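Side-chain contact in pyruvate carboxylase n-terminal domain (Aquifex aeolicus, PDB 1ULZ), which forms the biotin carboxylase subunit of pyruvate carboxylase, contains an ATP-grasp domain and assembles here as two copies: residues E397-M402 / K428-G433. The protein carries 1 engineered substitution. Numbering follows the deposited sequence.
Sequences EAVERM and KDFKAG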
ATOM      1  N   GLU A 397      15.125   4.203   5.763  1.00 24.21           N
ATOM      2  CA  GLU A 397      14.456   3.888   4.508  1.00 23.13           C
ATOM      3  C   GLU A 397      13.027   4.420   4.512  1.00 23.02           C
ATOM      4  O   GLU A 397      12.516   4.854   3.483  1.00 22.92           O
ATOM      5  CB  GLU A 397      14.429   2.385   4.279  1.00 23.25           C
ATOM      6  CG  GLU A 397      15.797   1.759   4.222  1.00 27.36           C
ATOM      7  CD  GLU A 397      15.736   0.296   3.876  1.00 28.74           C
ATOM      8  OE1 GLU A 397      15.692  -0.030   2.673  1.00 32.50           O
ATOM      9  OE2 GLU A 397      15.711  -0.529   4.807  1.00 30.15           O
ATOM     10  N   ALA A 398      12.386   4.380   5.677  1.00 23.19           N
ATOM     11  CA  ALA A 398      11.017   4.863   5.810  1.00 22.17           C
ATOM     12  C   ALA A 398      11.004   6.375   5.625  1.00 22.02           C
ATOM     13  O   ALA A 398      10.097   6.926   5.001  1.00 21.35           O
ATOM     14  CB  ALA A 398      10.465   4.492   7.179  1.00 21.61           C
ATOM     15  N   VAL A 399      12.020   7.039   6.170  1.00 22.09           N
ATOM     16  CA  VAL A 399      12.132   8.487   6.047  1.00 21.38           C
ATOM     17  C   VAL A 399      12.296   8.875   4.578  1.00 22.26           C
ATOM     18  O   VAL A 399      11.611   9.768   4.081  1.00 21.59           O
ATOM     19  CB  VAL A 399      13.341   9.026   6.845  1.00 21.90           C
ATOM     20  CG1 VAL A 399      13.496  10.525   6.618  1.00 17.75           C
ATOM     21  CG2 VAL A 399      13.154   8.722   8.334  1.00 21.99           C
ATOM     22  N   GLU A 400      13.211   8.199   3.888  1.00 21.94           N
ATOM     23  CA  GLU A 400      13.455   8.479   2.480  1.00 22.33           C
ATOM     24  C   GLU A 400      12.247   8.132   1.619  1.00 20.96           C
ATOM     25  O   GLU A 400      11.973   8.820   0.635  1.00 22.23           O
ATOM     26  CB  GLU A 400      14.697   7.724   1.992  1.00 22.76           C
ATOM     27  CG  GLU A 400      15.985   8.205   2.652  1.00 25.22           C
ATOM     28  CD  GLU A 400      16.179   9.716   2.546  1.00 28.66           C
ATOM     29  OE1 GLU A 400      16.581  10.336   3.556  1.00 30.03           O
ATOM     30  OE2 GLU A 400      15.938  10.288   1.458  1.00 29.19           O
ATOM     31  N   ARG A 401      11.519   7.076   1.980  1.00 19.58           N
ATOM     32  CA  ARG A 401      10.331   6.712   1.209  1.00 18.95           C
ATOM     33  C   ARG A 401       9.286   7.815   1.350  1.00 18.19           C
ATOM     34  O   ARG A 401       8.657   8.207   0.369  1.00 18.66           O
ATOM     35  CB  ARG A 401       9.726   5.394   1.689  1.00 18.78           C
ATOM     36  CG  ARG A 401       8.498   4.960   0.885  1.00 20.85           C
ATOM     37  CD  ARG A 401       8.819   3.752  -0.007  1.00 23.89           C
ATOM     38  NE  ARG A 401       8.852   2.528   0.771  1.00 22.86           N
ATOM     39  CZ  ARG A 401       9.486   1.411   0.427  1.00 23.36           C
ATOM     40  NH1 ARG A 401       9.426   0.368   1.241  1.00 21.02           N
ATOM     41  NH2 ARG A 401      10.184   1.333  -0.701  1.00 20.93           N
ATOM     42  N   MET A 402       9.106   8.314   2.573  1.00 17.72           N
ATOM     43  CA  MET A 402       8.138   9.377   2.812  1.00 19.32           C
ATOM     44  C   MET A 402       8.496  10.631   2.013  1.00 19.18           C
ATOM     45  O   MET A 402       7.653  11.184   1.313  1.00 21.22           O
ATOM     46  CB  MET A 402       8.067   9.717   4.303  1.00 18.68           C
ATOM     47  CG  MET A 402       7.070  10.817   4.642  1.00 17.90           C
ATOM     48  SD  MET A 402       5.386  10.441   4.076  1.00 21.00           S
ATOM     49  CE  MET A 402       4.738   9.552   5.456  1.00 17.73           C
ATOM     50  N   LYS A 428      18.283  17.065   9.802  1.00 31.80           N
ATOM     51  CA  LYS A 428      19.286  16.251  10.477  1.00 32.18           C
ATOM     52  C   LYS A 428      18.810  15.459  11.698  1.00 30.42           C
ATOM     53  O   LYS A 428      19.020  14.246  11.775  1.00 28.91           O
ATOM     54  CB  LYS A 428      20.467  17.142  10.880  1.00 35.03           C
ATOM     55  CG  LYS A 428      21.489  16.448  11.762  1.00 39.18           C
ATOM     56  CD  LYS A 428      22.566  17.425  12.241  1.00 42.76           C
ATOM     57  CE  LYS A 428      23.417  16.803  13.349  1.00 44.80           C
ATOM     58  NZ  LYS A 428      24.468  17.749  13.850  1.00 47.38           N
ATOM     59  N   ASP A 429      18.178  16.126  12.655  1.00 29.83           N
ATOM     60  CA  ASP A 429      17.732  15.412  13.846  1.00 29.55           C
ATOM     61  C   ASP A 429      16.619  14.411  13.579  1.00 28.92           C
ATOM     62  O   ASP A 429      16.652  13.293  14.097  1.00 28.18           O
ATOM     63  CB  ASP A 429      17.303  16.389  14.941  1.00 30.07           C
ATOM     64  CG  ASP A 429      18.449  17.269  15.412  1.00 31.27           C
ATOM     65  OD1 ASP A 429      19.608  16.792  15.427  1.00 32.15           O
ATOM     66  OD2 ASP A 429      18.191  18.434  15.775  1.00 31.88           O
ATOM     67  N   PHE A 430      15.632  14.791  12.777  1.00 27.30           N
ATOM     68  CA  PHE A 430      14.557  13.854  12.494  1.00 28.41           C
ATOM     69  C   PHE A 430      15.133  12.603  11.824  1.00 28.46           C
ATOM     70  O   PHE A 430      14.773  11.477  12.176  1.00 28.65           O
ATOM     71  CB  PHE A 430      13.484  14.494  11.606  1.00 27.16           C
ATOM     72  CG  PHE A 430      12.314  13.588  11.336  1.00 27.01           C
ATOM     73  CD1 PHE A 430      12.240  12.853  10.166  1.00 25.33           C
ATOM     74  CD2 PHE A 430      11.318  13.427  12.283  1.00 26.25           C
ATOM     75  CE1 PHE A 430      11.194  11.972   9.944  1.00 25.61           C
ATOM     76  CE2 PHE A 430      10.271  12.545  12.063  1.00 27.35           C
ATOM     77  CZ  PHE A 430      10.215  11.819  10.891  1.00 25.74           C
ATOM     78  N   LYS A 431      16.046  12.798  10.876  1.00 28.46           N
ATOM     79  CA  LYS A 431      16.655  11.665  10.188  1.00 29.78           C
ATOM     80  C   LYS A 431      17.375  10.756  11.165  1.00 29.09           C
ATOM     81  O   LYS A 431      17.358   9.531  11.018  1.00 29.01           O
ATOM     82  CB  LYS A 431      17.645  12.139   9.127  1.00 30.91           C
ATOM     83  CG  LYS A 431      17.004  12.891   7.986  1.00 34.49           C
ATOM     84  CD  LYS A 431      17.887  12.806   6.762  1.00 36.40           C
ATOM     85  CE  LYS A 431      18.160  11.343   6.444  1.00 38.66           C
ATOM     86  NZ  LYS A 431      18.774  11.170   5.105  1.00 39.93           N
ATOM     87  N   ALA A 432      18.006  11.364  12.164  1.00 29.59           N
ATOM     88  CA  ALA A 432      18.738  10.621  13.176  1.00 30.75           C
ATOM     89  C   ALA A 432      17.774  10.002  14.190  1.00 31.55           C
ATOM     90  O   ALA A 432      18.186   9.228  15.061  1.00 31.37           O
ATOM     91  CB  ALA A 432      19.729  11.548  13.888  1.00 29.89           C
ATOM     92  N   GLY A 433      16.495  10.347  14.075  1.00 31.25           N
ATOM     93  CA  GLY A 433      15.499   9.811  14.989  1.00 31.57           C
ATOM     94  C   GLY A 433      15.414  10.560  16.304  1.00 32.47           C
ATOM     95  O   GLY A 433      14.890  10.035  17.287  1.00 32.19           O
TER
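Lys431 and Glu400 close a salt bridge beside a valine-phenylalanine contact, joining two helices of the biotin carboxylase C-terminal domain. The short helical segments run 129° apart in direction, and their axes stay 10.6 Å apart at closest approach, so side chains rather than backbones span the gap. Lys431 CB makes no close contact across the helices, but its CG comes within 4.4 Å of Val399 CG1, a loose apolar touch. Lys431 CD is still 4.2 Å from Glu400 OE1, and a bend at chi3 (55°) turns the last atoms toward the glutamate. CE then lies 3.4 Å from Glu400 OE1, and NZ donates a 2.8 Å hydrogen bond to that same oxygen. The ammonium approaches on the anti side, 32° out of the carboxylate plane, while the two side chains cross nearly at right angles. The other oxygen, Glu400 OE2, is paired with Arg403, so the carboxylate has a cationic partner at each oxygen, which would be expected to favour its ionised form. Lys431 NZ also has a long, weak ion pair with Asp396.

Alongside the bridge, the other valine methyl, Val399 CG2, meets Phe430 CE1 at 4.1 Å, oblique to the ring, as the two side chains slide past each other in opposite directions. Both residues are buried; Ile334 of strand 332-339 packs on Val399, and the Phe430 ring also meets Trp395 and Phe435. Three residues after Phe430, Gly433 leaves helical geometry with a positive phi in a Schellman motif, and its N bonds back to Phe430 O at 2.8 Å.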